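Local coordinates for protein L-talarate/galactarate dehydratase (Salmonella typhimurium, PDB 2PP0) that dehydrates L-talarate and galactarate to 5-keto-4-deoxy-D-glucarate with the help of magnesium, and also epimerises L-talarate to galactarate, at residues B[110-115]-B[134-139]; B[248-253]-B[344-349]; B[256-261]-B[283-288]; B[298-303]-B[309-314]; B[313-318]-B[339-344]. All coordinates share one frame; numbering follows the deposited sequence.

Contact 1 of 5, residues B[110-115]-B[134-139]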
# COMPACT_ATOMS: atom_id res chain seq x y z
N LYS B 110 4.49 -11.72 3.40
CA LYS B 110 4.61 -12.91 4.22
C LYS B 110 5.93 -13.61 3.89
O LYS B 110 6.64 -14.07 4.78
CB LYS B 110 3.43 -13.85 3.97
CG LYS B 110 3.33 -15.01 4.93
CD LYS B 110 2.15 -15.90 4.57
CE LYS B 110 2.00 -17.06 5.55
NZ LYS B 110 0.76 -17.83 5.29
N ILE B 111 6.26 -13.67 2.60
CA ILE B 111 7.50 -14.30 2.14
C ILE B 111 8.70 -13.44 2.56
O ILE B 111 9.73 -13.95 2.99
CB ILE B 111 7.50 -14.46 0.61
CG1 ILE B 111 6.48 -15.53 0.20
CG2 ILE B 111 8.88 -14.86 0.12
CD1 ILE B 111 6.26 -15.62 -1.31
N TYR B 112 8.55 -12.12 2.40
CA TYR B 112 9.61 -11.19 2.78
C TYR B 112 9.99 -11.45 4.24
O TYR B 112 11.16 -11.62 4.56
CB TYR B 112 9.11 -9.75 2.63
CG TYR B 112 10.20 -8.75 2.34
CD1 TYR B 112 10.28 -8.13 1.09
CD2 TYR B 112 11.16 -8.44 3.30
CE1 TYR B 112 11.29 -7.22 0.81
CE2 TYR B 112 12.18 -7.53 3.03
CZ TYR B 112 12.23 -6.93 1.79
OH TYR B 112 13.25 -6.04 1.50
N THR B 113 8.99 -11.49 5.11
CA THR B 113 9.20 -11.74 6.53
C THR B 113 9.91 -13.08 6.78
O THR B 113 10.78 -13.17 7.65
CB THR B 113 7.86 -11.70 7.29
OG1 THR B 113 7.34 -10.37 7.24
CG2 THR B 113 8.04 -12.11 8.75
N LYS B 114 9.54 -14.11 6.03
CA LYS B 114 10.17 -15.42 6.18
C LYS B 114 11.64 -15.33 5.78
O LYS B 114 12.49 -15.97 6.40
CB LYS B 114 9.48 -16.47 5.30
CG LYS B 114 10.16 -17.83 5.34
CD LYS B 114 9.46 -18.84 4.44
CE LYS B 114 10.09 -20.22 4.55
NZ LYS B 114 9.43 -21.19 3.62
N LEU B 115 11.93 -14.55 4.75
CA LEU B 115 13.30 -14.39 4.28
C LEU B 115 14.13 -13.60 5.29
O LEU B 115 15.33 -13.83 5.44
CB LEU B 115 13.32 -13.68 2.92
CG LEU B 115 12.68 -14.46 1.77
CD1 LEU B 115 12.75 -13.64 0.50
CD2 LEU B 115 13.40 -15.80 1.60
N PRO B 134 15.79 -8.69 -5.51
CA PRO B 134 15.51 -9.38 -6.78
C PRO B 134 14.27 -10.27 -6.66
O PRO B 134 13.43 -10.31 -7.56
CB PRO B 134 16.77 -10.22 -7.01
CG PRO B 134 17.84 -9.47 -6.25
CD PRO B 134 17.13 -9.05 -5.00
N ILE B 135 14.18 -10.98 -5.55
CA ILE B 135 13.07 -11.88 -5.29
C ILE B 135 11.75 -11.12 -5.11
O ILE B 135 10.74 -11.47 -5.74
CB ILE B 135 13.37 -12.74 -4.05
CG1 ILE B 135 14.56 -13.67 -4.36
CG2 ILE B 135 12.15 -13.55 -3.64
CD1 ILE B 135 15.16 -14.35 -3.14
N ASP B 136 11.77 -10.09 -4.27
CA ASP B 136 10.58 -9.29 -4.02
C ASP B 136 10.06 -8.69 -5.33
O ASP B 136 8.86 -8.73 -5.61
CB ASP B 136 10.90 -8.15 -3.04
CG ASP B 136 9.68 -7.27 -2.74
OD1 ASP B 136 8.80 -7.71 -1.98
OD2 ASP B 136 9.61 -6.14 -3.26
N ILE B 137 10.98 -8.14 -6.12
CA ILE B 137 10.64 -7.53 -7.39
C ILE B 137 10.07 -8.57 -8.36
O ILE B 137 9.09 -8.30 -9.06
CB ILE B 137 11.88 -6.81 -7.99
CG1 ILE B 137 12.24 -5.60 -7.11
CG2 ILE B 137 11.61 -6.35 -9.41
CD1 ILE B 137 13.50 -4.84 -7.58
N ALA B 138 10.67 -9.76 -8.39
CA ALA B 138 10.19 -10.83 -9.27
C ALA B 138 8.77 -11.23 -8.87
O ALA B 138 7.94 -11.54 -9.73
CB ALA B 138 11.12 -12.04 -9.19
N LEU B 139 8.49 -11.24 -7.57
CA LEU B 139 7.16 -11.60 -7.09
C LEU B 139 6.13 -10.56 -7.52
O LEU B 139 5.00 -10.91 -7.86
CB LEU B 139 7.16 -11.77 -5.57
CG LEU B 139 7.92 -12.99 -5.05
CD1 LEU B 139 7.84 -13.01 -3.52
CD2 LEU B 139 7.31 -14.27 -5.63
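Asp136 OD1 sits at the edge of the Tyr112 ring, 3.4 Å from Tyr112 CD1 and near the ring plane. The same oxygen is hydrogen-bonded to the hydroxyl of Ser309. The carboxylate plane is steeply inclined to the ring, at 74°. The ring is brought there by a first torsion that sets Tyr112 CG anti to the backbone N (chi1 -152°). Tyr112 OH is hydrogen-bonded to Gly306 O. The rest of the contact is apolar. Ile111 and Leu139 meet tip to tip, with Ile111 CD1 3.8 Å from Leu139 CD1. Leu115 CD1 lies more loosely against Ile135 CG2, at 4.2 Å. Helices 108-118 and 127-146 carry these groups and run nearly antiparallel, their local axes 166° apart and 10.8 Å at closest approach. They form a helical hairpin in the N-terminal domain of this enolase-superfamily enzyme, and Ile135 and Leu139 also rest on Ile67 of strand 57-69. No hydrogen bond joins the two segments. The helices are held to each other here by apolar packing, while the polar ends of Tyr112 and Asp136 both bind towards the barrel domain.

Contact 2 of 5, residues B[248-253]-B[344-349]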
# COMPACT_ATOMS: atom_id res chain seq x y z
N LEU B 248 17.30 25.88 -10.99
CA LEU B 248 17.38 24.42 -11.03
C LEU B 248 16.13 23.73 -10.50
O LEU B 248 15.44 24.25 -9.62
CB LEU B 248 18.59 23.95 -10.23
CG LEU B 248 19.96 24.48 -10.67
CD1 LEU B 248 21.03 24.01 -9.69
CD2 LEU B 248 20.26 23.98 -12.07
N ILE B 249 15.86 22.54 -11.02
CA ILE B 249 14.72 21.75 -10.56
C ILE B 249 15.04 21.29 -9.14
O ILE B 249 14.16 21.20 -8.29
CB ILE B 249 14.47 20.51 -11.46
CG1 ILE B 249 14.11 20.96 -12.88
CG2 ILE B 249 13.36 19.65 -10.87
CD1 ILE B 249 12.87 21.86 -12.93
N TRP B 250 16.32 20.99 -8.90
CA TRP B 250 16.77 20.57 -7.57
C TRP B 250 18.29 20.48 -7.44
O TRP B 250 19.01 20.49 -8.43
CB TRP B 250 16.14 19.21 -7.19
CG TRP B 250 16.70 17.99 -7.90
CD1 TRP B 250 18.01 17.57 -7.92
CD2 TRP B 250 15.96 17.02 -8.64
NE1 TRP B 250 18.12 16.39 -8.62
CE2 TRP B 250 16.88 16.03 -9.08
CE3 TRP B 250 14.61 16.87 -8.99
CZ2 TRP B 250 16.49 14.93 -9.85
CZ3 TRP B 250 14.22 15.77 -9.75
CH2 TRP B 250 15.16 14.81 -10.17
N ILE B 251 18.75 20.41 -6.20
CA ILE B 251 20.18 20.25 -5.90
C ILE B 251 20.20 18.92 -5.15
O ILE B 251 19.66 18.81 -4.05
CB ILE B 251 20.72 21.37 -4.98
CG1 ILE B 251 20.67 22.71 -5.71
CG2 ILE B 251 22.15 21.06 -4.56
CD1 ILE B 251 20.95 23.91 -4.82
N GLU B 252 20.81 17.92 -5.75
CA GLU B 252 20.84 16.58 -5.17
C GLU B 252 22.07 16.27 -4.34
O GLU B 252 23.18 16.70 -4.67
CB GLU B 252 20.69 15.56 -6.30
CG GLU B 252 20.63 14.11 -5.85
CD GLU B 252 20.40 13.18 -7.03
OE1 GLU B 252 20.00 13.68 -8.10
OE2 GLU B 252 20.60 11.95 -6.88
N GLU B 253 21.87 15.52 -3.27
CA GLU B 253 22.96 15.11 -2.39
C GLU B 253 24.05 16.15 -2.17
O GLU B 253 25.22 15.91 -2.49
CB GLU B 253 23.59 13.82 -2.92
CG GLU B 253 22.70 12.61 -2.77
CD GLU B 253 23.49 11.32 -2.66
OE1 GLU B 253 24.16 10.95 -3.64
OE2 GLU B 253 23.43 10.68 -1.58
N GLU B 344 3.47 14.74 -9.09
CA GLU B 344 4.26 14.63 -10.33
C GLU B 344 5.73 14.32 -10.03
O GLU B 344 6.44 15.14 -9.43
CB GLU B 344 4.12 15.92 -11.15
CG GLU B 344 4.56 15.85 -12.62
CD GLU B 344 3.55 15.14 -13.53
OE1 GLU B 344 2.33 15.33 -13.35
OE2 GLU B 344 3.98 14.40 -14.44
N PRO B 345 6.22 13.14 -10.45
CA PRO B 345 7.60 12.69 -10.24
C PRO B 345 8.52 12.85 -11.46
O PRO B 345 8.08 13.25 -12.54
CB PRO B 345 7.42 11.23 -9.88
CG PRO B 345 6.38 10.82 -10.91
CD PRO B 345 5.39 12.00 -10.90
N TRP B 346 9.79 12.52 -11.26
CA TRP B 346 10.80 12.56 -12.31
C TRP B 346 11.47 11.19 -12.40
O TRP B 346 11.66 10.52 -11.38
CB TRP B 346 11.88 13.59 -11.98
CG TRP B 346 11.57 14.98 -12.44
CD1 TRP B 346 10.97 15.97 -11.71
CD2 TRP B 346 11.87 15.54 -13.72
NE1 TRP B 346 10.88 17.11 -12.46
CE2 TRP B 346 11.43 16.88 -13.70
CE3 TRP B 346 12.48 15.04 -14.88
CZ2 TRP B 346 11.58 17.73 -14.80
CZ3 TRP B 346 12.63 15.89 -15.97
CH2 TRP B 346 12.18 17.22 -15.92
N LEU B 347 11.82 10.78 -13.62
CA LEU B 347 12.48 9.50 -13.85
C LEU B 347 13.89 9.78 -14.35
O LEU B 347 14.10 10.65 -15.19
CB LEU B 347 11.71 8.67 -14.89
CG LEU B 347 12.13 7.19 -15.06
CD1 LEU B 347 11.74 6.42 -13.81
CD2 LEU B 347 11.44 6.58 -16.28
N GLU B 348 14.86 9.03 -13.84
CA GLU B 348 16.26 9.21 -14.20
C GLU B 348 16.69 8.23 -15.28
O GLU B 348 16.45 7.03 -15.19
CB GLU B 348 17.13 9.04 -12.95
CG GLU B 348 18.63 9.00 -13.21
CD GLU B 348 19.43 9.02 -11.92
OE1 GLU B 348 19.04 8.30 -10.96
OE2 GLU B 348 20.45 9.74 -11.87
N HIS B 349 17.34 8.75 -16.32
CA HIS B 349 17.77 7.90 -17.42
C HIS B 349 19.26 7.60 -17.52
O HIS B 349 20.11 8.48 -17.38
CB HIS B 349 17.29 8.50 -18.75
CG HIS B 349 17.89 7.85 -19.95
ND1 HIS B 349 19.20 8.05 -20.34
CD2 HIS B 349 17.36 6.99 -20.86
CE1 HIS B 349 19.46 7.34 -21.42
NE2 HIS B 349 18.36 6.68 -21.76
O HOH W 1 18.91 10.00 -8.46
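Trp250 sets the edge of its six-membered ring against the face of the five-membered ring of Trp346. The planes stand at 90° and the centroids are 5.4 Å apart, a T-shaped stack. Trp250 CZ3 does most of the touching and comes 3.8 Å from Trp346 CD1. Trp250 CH2 reaches Trp346 CB at 3.9 Å. Ile249 adds its CG2 branch, 3.9 Å from Trp346 NE1, and the two side chains cross at about a right angle. The first torsion of Trp250 (chi1 74°) places CG between the backbone N and the carbonyl carbon and sends the indole towards segment 344-349. Strand 251-252 belongs to the parallel barrel sheet of the enolase superfamily, and strand 346-349 pairs with strand 161-166. Two residues after each tryptophan comes an acidic residue of the active site. Glu252 is a magnesium ligand and Glu348 binds substrate. A water lies 3.0 Å from Glu252 OE2 and 3.0 Å from Glu348 OE1, between the carboxylates, with more acceptors in reach than protons. Both glutamates also form salt bridges to Lys195. Trp250 NE1 gives a weak hydrogen bond to Glu252 OE1, 3.3 Å long and bent to 138°, while Gln299 is a further donor to that oxygen.

Contact 3 of 5, residues B[256-261]-B[283-288]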
# COMPACT_ATOMS: atom_id res chain seq x y z
N ASP B 256 26.59 14.65 3.06
CA ASP B 256 26.62 13.23 3.39
C ASP B 256 25.18 12.74 3.47
O ASP B 256 24.32 13.41 4.05
CB ASP B 256 27.30 13.01 4.75
CG ASP B 256 27.33 11.55 5.15
OD1 ASP B 256 28.21 10.82 4.66
OD2 ASP B 256 26.47 11.13 5.94
N ALA B 257 24.92 11.57 2.90
CA ALA B 257 23.59 10.98 2.87
C ALA B 257 22.91 10.86 4.23
O ALA B 257 21.68 10.80 4.31
CB ALA B 257 23.64 9.61 2.19
N TYR B 258 23.70 10.84 5.30
CA TYR B 258 23.13 10.71 6.64
C TYR B 258 23.11 12.01 7.44
O TYR B 258 22.73 12.01 8.61
CB TYR B 258 23.86 9.61 7.41
CG TYR B 258 23.56 8.23 6.87
CD1 TYR B 258 22.46 7.50 7.34
CD2 TYR B 258 24.33 7.68 5.85
CE1 TYR B 258 22.14 6.26 6.79
CE2 TYR B 258 24.01 6.44 5.29
CZ TYR B 258 22.91 5.74 5.76
OH TYR B 258 22.59 4.53 5.19
N ASP B 259 23.51 13.11 6.82
CA ASP B 259 23.49 14.39 7.51
C ASP B 259 22.08 14.97 7.37
O ASP B 259 21.83 15.83 6.53
CB ASP B 259 24.51 15.36 6.91
CG ASP B 259 24.53 16.70 7.63
OD1 ASP B 259 23.78 16.85 8.62
OD2 ASP B 259 25.28 17.60 7.21
N ILE B 260 21.18 14.50 8.22
CA ILE B 260 19.78 14.93 8.20
C ILE B 260 19.57 16.42 8.48
O ILE B 260 18.95 17.12 7.68
CB ILE B 260 18.97 14.10 9.19
CG1 ILE B 260 19.16 12.61 8.88
CG2 ILE B 260 17.50 14.49 9.12
CD1 ILE B 260 18.61 11.69 9.95
N GLU B 261 20.08 16.91 9.62
CA GLU B 261 19.91 18.32 9.96
C GLU B 261 20.58 19.21 8.92
O GLU B 261 20.11 20.32 8.64
CB GLU B 261 20.48 18.62 11.35
CG GLU B 261 19.87 17.81 12.48
CD GLU B 261 20.20 18.39 13.85
OE1 GLU B 261 21.39 18.67 14.11
OE2 GLU B 261 19.28 18.58 14.67
N PHE B 283 13.62 1.23 4.48
CA PHE B 283 12.52 2.13 4.74
C PHE B 283 12.90 2.98 5.96
O PHE B 283 12.80 4.20 5.94
CB PHE B 283 11.25 1.35 5.06
CG PHE B 283 10.18 2.18 5.70
CD1 PHE B 283 9.32 2.94 4.92
CD2 PHE B 283 10.07 2.24 7.09
CE1 PHE B 283 8.35 3.75 5.51
CE2 PHE B 283 9.10 3.05 7.69
CZ PHE B 283 8.24 3.81 6.90
N ARG B 284 13.35 2.31 7.02
CA ARG B 284 13.72 3.01 8.24
C ARG B 284 14.70 4.17 8.05
O ARG B 284 14.56 5.20 8.69
CB ARG B 284 14.27 2.03 9.27
CG ARG B 284 13.19 1.11 9.85
CD ARG B 284 13.57 0.56 11.23
NE ARG B 284 12.50 -0.25 11.80
CZ ARG B 284 12.19 -1.48 11.39
NH1 ARG B 284 12.87 -2.05 10.40
NH2 ARG B 284 11.19 -2.14 11.96
N GLU B 285 15.68 4.00 7.17
CA GLU B 285 16.64 5.07 6.92
C GLU B 285 15.95 6.24 6.24
O GLU B 285 16.15 7.40 6.62
CB GLU B 285 17.78 4.55 6.04
CG GLU B 285 18.64 3.51 6.75
CD GLU B 285 19.50 2.71 5.79
OE1 GLU B 285 20.40 3.30 5.16
OE2 GLU B 285 19.26 1.49 5.66
N HIS B 286 15.12 5.95 5.25
CA HIS B 286 14.39 7.00 4.55
C HIS B 286 13.44 7.70 5.50
O HIS B 286 13.24 8.91 5.41
CB HIS B 286 13.60 6.42 3.37
CG HIS B 286 14.36 6.43 2.08
ND1 HIS B 286 14.99 5.31 1.58
CD2 HIS B 286 14.60 7.42 1.20
CE1 HIS B 286 15.59 5.62 0.45
NE2 HIS B 286 15.38 6.90 0.19
N GLU B 287 12.85 6.94 6.41
CA GLU B 287 11.91 7.49 7.38
C GLU B 287 12.57 8.55 8.26
O GLU B 287 11.99 9.60 8.52
CB GLU B 287 11.34 6.38 8.25
CG GLU B 287 10.38 6.86 9.32
CD GLU B 287 9.83 5.72 10.15
OE1 GLU B 287 10.62 4.86 10.57
OE2 GLU B 287 8.60 5.69 10.37
N GLN B 288 13.79 8.28 8.72
CA GLN B 288 14.49 9.24 9.55
C GLN B 288 14.74 10.54 8.78
O GLN B 288 14.63 11.63 9.34
CB GLN B 288 15.82 8.66 10.05
CG GLN B 288 15.65 7.57 11.10
CD GLN B 288 14.85 8.04 12.31
OE1 GLN B 288 15.29 8.92 13.06
NE2 GLN B 288 13.66 7.47 12.50
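The hydrogen bond from Tyr258 OH to Glu285 OE1 is unusually short in the model, at 2.5 Å. The phenol is the donor. It meets OE1 on the anti side, 28° out of the carboxylate plane. The ring and carboxylate planes are nearly parallel, 15° apart, and OE1 lies at the ring edge. The other oxygen, Glu285 OE2, accepts from Ser282 and Thr281, so both ends of the carboxylate are gripped. An extended chain beyond CG (chi2 163°) carries the acid out to the tyrosine. These segments join the starts of two neighbouring helices, 260-269 and 283-291, on the outside of the alpha/beta barrel. Asp259 is the N-cap of the first, its OD1 bonded to the backbone N of Gly262. Just before it, Asp256 OD2 accepts from Tyr258 N at 2.9 Å, an Asx turn that probably steadies the backbone of the tyrosine. Ile260 CD1 also packs 4.1 Å from Gln288 CB and 4.0 Å from Gln288 O.

Contact 4 of 5, residues B[298-303]-B[309-314]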
# COMPACT_ATOMS: atom_id res chain seq x y z
N VAL B 298 12.31 13.16 -2.55
CA VAL B 298 12.79 11.94 -1.91
C VAL B 298 13.23 11.01 -3.05
O VAL B 298 12.46 10.74 -3.97
CB VAL B 298 11.68 11.27 -1.08
CG1 VAL B 298 12.17 9.96 -0.49
CG2 VAL B 298 11.24 12.21 0.04
N GLN B 299 14.47 10.54 -2.98
CA GLN B 299 15.02 9.69 -4.03
C GLN B 299 15.37 8.26 -3.60
O GLN B 299 16.54 7.92 -3.43
CB GLN B 299 16.24 10.36 -4.63
CG GLN B 299 15.93 11.75 -5.15
CD GLN B 299 17.15 12.47 -5.65
OE1 GLN B 299 18.06 12.79 -4.88
NE2 GLN B 299 17.19 12.73 -6.95
N PRO B 300 14.35 7.41 -3.44
CA PRO B 300 14.62 6.04 -3.04
C PRO B 300 15.05 5.20 -4.25
O PRO B 300 14.86 5.59 -5.40
CB PRO B 300 13.31 5.59 -2.42
CG PRO B 300 12.28 6.32 -3.25
CD PRO B 300 12.89 7.68 -3.51
N ASP B 301 15.64 4.05 -3.96
CA ASP B 301 16.15 3.13 -4.97
C ASP B 301 15.58 1.77 -4.55
O ASP B 301 15.98 1.22 -3.53
CB ASP B 301 17.68 3.14 -4.89
CG ASP B 301 18.34 2.23 -5.91
OD1 ASP B 301 17.99 1.04 -5.96
OD2 ASP B 301 19.23 2.72 -6.65
N ALA B 302 14.63 1.24 -5.33
CA ALA B 302 14.01 -0.03 -4.96
C ALA B 302 15.04 -1.14 -4.73
O ALA B 302 14.97 -1.85 -3.73
CB ALA B 302 12.99 -0.46 -6.03
N PRO B 303 15.99 -1.32 -5.66
CA PRO B 303 16.97 -2.38 -5.43
C PRO B 303 17.69 -2.19 -4.08
O PRO B 303 17.82 -3.12 -3.29
CB PRO B 303 17.92 -2.24 -6.62
CG PRO B 303 16.97 -1.81 -7.73
CD PRO B 303 16.12 -0.76 -7.02
N SER B 309 8.27 -3.71 -2.32
CA SER B 309 7.49 -3.65 -1.08
C SER B 309 7.92 -2.50 -0.15
O SER B 309 7.08 -1.69 0.27
CB SER B 309 7.58 -4.99 -0.35
OG SER B 309 7.09 -6.03 -1.20
N PRO B 310 9.22 -2.40 0.20
CA PRO B 310 9.61 -1.29 1.07
C PRO B 310 9.58 0.05 0.34
O PRO B 310 9.35 1.10 0.95
CB PRO B 310 11.02 -1.69 1.53
CG PRO B 310 11.52 -2.57 0.41
CD PRO B 310 10.30 -3.40 0.09
N PHE B 311 9.80 0.03 -0.97
CA PHE B 311 9.77 1.26 -1.76
C PHE B 311 8.36 1.86 -1.70
O PHE B 311 8.19 3.08 -1.65
CB PHE B 311 10.16 0.96 -3.22
CG PHE B 311 10.30 2.19 -4.09
CD1 PHE B 311 11.55 2.62 -4.52
CD2 PHE B 311 9.18 2.91 -4.49
CE1 PHE B 311 11.68 3.75 -5.34
CE2 PHE B 311 9.29 4.04 -5.30
CZ PHE B 311 10.55 4.46 -5.73
N LEU B 312 7.35 1.00 -1.69
CA LEU B 312 5.96 1.46 -1.63
C LEU B 312 5.69 2.18 -0.30
O LEU B 312 5.04 3.22 -0.28
CB LEU B 312 4.98 0.30 -1.80
CG LEU B 312 4.97 -0.38 -3.18
CD1 LEU B 312 4.02 -1.57 -3.17
CD2 LEU B 312 4.54 0.62 -4.24
N LYS B 313 6.18 1.63 0.80
CA LYS B 313 5.96 2.26 2.10
C LYS B 313 6.69 3.60 2.15
O LYS B 313 6.23 4.55 2.78
CB LYS B 313 6.45 1.37 3.24
CG LYS B 313 5.66 0.08 3.40
CD LYS B 313 5.87 -0.53 4.79
CE LYS B 313 7.35 -0.75 5.10
NZ LYS B 313 7.56 -1.19 6.52
N ILE B 314 7.84 3.67 1.49
CA ILE B 314 8.61 4.90 1.45
C ILE B 314 7.81 5.95 0.68
O ILE B 314 7.68 7.10 1.12
CB ILE B 314 9.98 4.67 0.78
CG1 ILE B 314 10.84 3.77 1.67
CG2 ILE B 314 10.68 6.01 0.53
CD1 ILE B 314 12.09 3.25 1.00
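Phe311 reaches from helix 308-320 to the end of barrel strand 297-298 and the loop after it, one of the beta-to-alpha links of the TIM-barrel-like domain. CB leaves the helix towards this loop. With chi1 close to 180° (-174°), the ring is carried straight out from its own helix. CD1 then meets Ala302, 3.5 Å from Ala302 N and 3.7 Å from Ala302 CB, with the N at the ring edge. CE1 comes 3.4 Å from Pro300 CG. CZ, at the tip, lies 3.6 Å from the same Pro300 CG. The proline and the phenylalanine cross at about a right angle. One turn along the helix from Phe311, Ile314 CG2 packs 4.0 Å from Pro300 CB. The Asp301 side chain leaves the backbone away from helix 308-320. Its OD2 is hydrogen-bonded to Tyr80 OH and to ND1 of the catalytic His328, whose basicity it is thought to raise, and its OD1 caps Arg304 N. At the strand end, Ile314 CG2 lies 4.3 Å from Val298 CG1.

Contact 5 of 5, residues B[313-318]-B[339-344]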
# COMPACT_ATOMS: atom_id res chain seq x y z
N LYS B 313 6.18 1.63 0.80
CA LYS B 313 5.96 2.26 2.10
C LYS B 313 6.69 3.60 2.15
O LYS B 313 6.23 4.55 2.78
CB LYS B 313 6.45 1.37 3.24
CG LYS B 313 5.66 0.08 3.40
CD LYS B 313 5.87 -0.53 4.79
CE LYS B 313 7.35 -0.75 5.10
NZ LYS B 313 7.56 -1.19 6.52
N ILE B 314 7.84 3.67 1.49
CA ILE B 314 8.61 4.90 1.45
C ILE B 314 7.81 5.95 0.68
O ILE B 314 7.68 7.10 1.12
CB ILE B 314 9.98 4.67 0.78
CG1 ILE B 314 10.84 3.77 1.67
CG2 ILE B 314 10.68 6.01 0.53
CD1 ILE B 314 12.09 3.25 1.00
N MET B 315 7.26 5.55 -0.46
CA MET B 315 6.46 6.45 -1.29
C MET B 315 5.27 7.01 -0.53
O MET B 315 4.97 8.20 -0.61
CB MET B 315 5.90 5.72 -2.52
CG MET B 315 6.75 5.79 -3.76
SD MET B 315 5.78 5.11 -5.14
CE MET B 315 5.60 3.61 -4.63
N ASP B 316 4.58 6.14 0.19
CA ASP B 316 3.41 6.56 0.96
C ASP B 316 3.81 7.56 2.04
O ASP B 316 3.07 8.52 2.31
CB ASP B 316 2.73 5.35 1.60
CG ASP B 316 2.18 4.37 0.55
OD1 ASP B 316 2.00 4.80 -0.61
OD2 ASP B 316 1.93 3.20 0.89
N LEU B 317 4.96 7.35 2.65
CA LEU B 317 5.43 8.26 3.70
C LEU B 317 5.80 9.61 3.10
O LEU B 317 5.41 10.66 3.62
CB LEU B 317 6.64 7.66 4.43
CG LEU B 317 7.22 8.52 5.56
CD1 LEU B 317 6.14 8.78 6.61
CD2 LEU B 317 8.41 7.80 6.20
N ALA B 318 6.55 9.59 2.00
CA ALA B 318 6.96 10.82 1.33
C ALA B 318 5.74 11.64 0.90
O ALA B 318 5.73 12.87 1.04
CB ALA B 318 7.83 10.50 0.12
N ALA B 339 5.02 6.09 -11.72
CA ALA B 339 3.72 6.26 -12.37
C ALA B 339 2.61 6.20 -11.32
O ALA B 339 1.58 6.87 -11.45
CB ALA B 339 3.50 5.16 -13.41
N ALA B 340 2.84 5.40 -10.28
CA ALA B 340 1.86 5.23 -9.22
C ALA B 340 1.93 6.30 -8.13
O ALA B 340 1.11 6.32 -7.23
CB ALA B 340 2.02 3.85 -8.59
N TYR B 341 2.90 7.21 -8.22
CA TYR B 341 3.04 8.26 -7.20
C TYR B 341 2.00 9.36 -7.44
O TYR B 341 1.81 9.81 -8.56
CB TYR B 341 4.46 8.84 -7.23
CG TYR B 341 4.83 9.61 -5.98
CD1 TYR B 341 4.94 8.97 -4.75
CD2 TYR B 341 5.02 10.99 -6.02
CE1 TYR B 341 5.23 9.68 -3.59
CE2 TYR B 341 5.32 11.72 -4.86
CZ TYR B 341 5.42 11.06 -3.66
OH TYR B 341 5.67 11.77 -2.51
N PRO B 342 1.32 9.81 -6.37
CA PRO B 342 0.30 10.86 -6.49
C PRO B 342 0.77 12.22 -6.98
O PRO B 342 0.07 12.87 -7.74
CB PRO B 342 -0.31 10.90 -5.08
CG PRO B 342 0.84 10.51 -4.21
CD PRO B 342 1.44 9.35 -4.97
N LEU B 343 1.95 12.67 -6.55
CA LEU B 343 2.47 13.96 -7.01
C LEU B 343 3.35 13.73 -8.23
O LEU B 343 3.91 12.65 -8.40
CB LEU B 343 3.24 14.66 -5.88
CG LEU B 343 2.43 14.92 -4.61
CD1 LEU B 343 3.25 15.76 -3.64
CD2 LEU B 343 1.13 15.66 -4.96
N GLU B 344 3.47 14.74 -9.09
CA GLU B 344 4.26 14.63 -10.33
C GLU B 344 5.73 14.32 -10.03
O GLU B 344 6.44 15.14 -9.43
CB GLU B 344 4.12 15.92 -11.15
CG GLU B 344 4.56 15.85 -12.62
CD GLU B 344 3.55 15.14 -13.53
OE1 GLU B 344 2.33 15.33 -13.35
OE2 GLU B 344 3.98 14.40 -14.44
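Segment 313-318 is a stretch of helix and 339-344 an irregular loop, and they come nearest at Met315 and Tyr341, whose CA atoms are 7.1 Å apart. The two side chains lie alongside each other and run opposite ways. Met315 CG lies 3.8 Å from Tyr341 CD1. The sulfur makes an oblique Met-aromatic contact, with SD 5.3 Å from the Tyr341 ring centroid and 74° off the ring normal. Met315 O meets the ring edge in plane, 3.3 Å from Tyr341 CE1. A nearly extended first torsion (chi1 -163°) swings the Tyr341 ring across to the helix. At its far end Tyr341 OH touches Ala318, 3.6 Å from Ala318 CB, and is hydrogen-bonded to the carbonyl oxygen of Arg323. Pro342 CD covers part of one ring face, 3.4 Å above its plane. The contact ties the outer helix 308-320 of the barrel to the link between helix 331-339 and strand 346-349. Both Met315 and Tyr341 also rest on Leu325 of strand 324-325. No hydrogen bond crosses between the segments. Across the contact the ring is held along its edge, with neighbouring Pro342 on one face, and its buried hydroxyl is satisfied by a backbone carbonyl beyond the helix.

Overall arrangement
Contact 1 comes first along the chain and closes a short loop between two helices of the N-terminal domain. It is complete before the others begin. In the barrel domain, segment 248-253 opens contact 2, which closes last, at 344-349, around contacts 3, 4 and 5. Contact 3 joins the starts of two successive outer helices. Contact 4 follows it and ties a strand end to helix 308-320. Contact 5 starts on that same helix, sharing Lys313 and Ile314 with contact 4, and ends at Glu344, where contact 2 resumes. Contacts 1 and 4 touch through Asp136 and Ser309, which links the two domains.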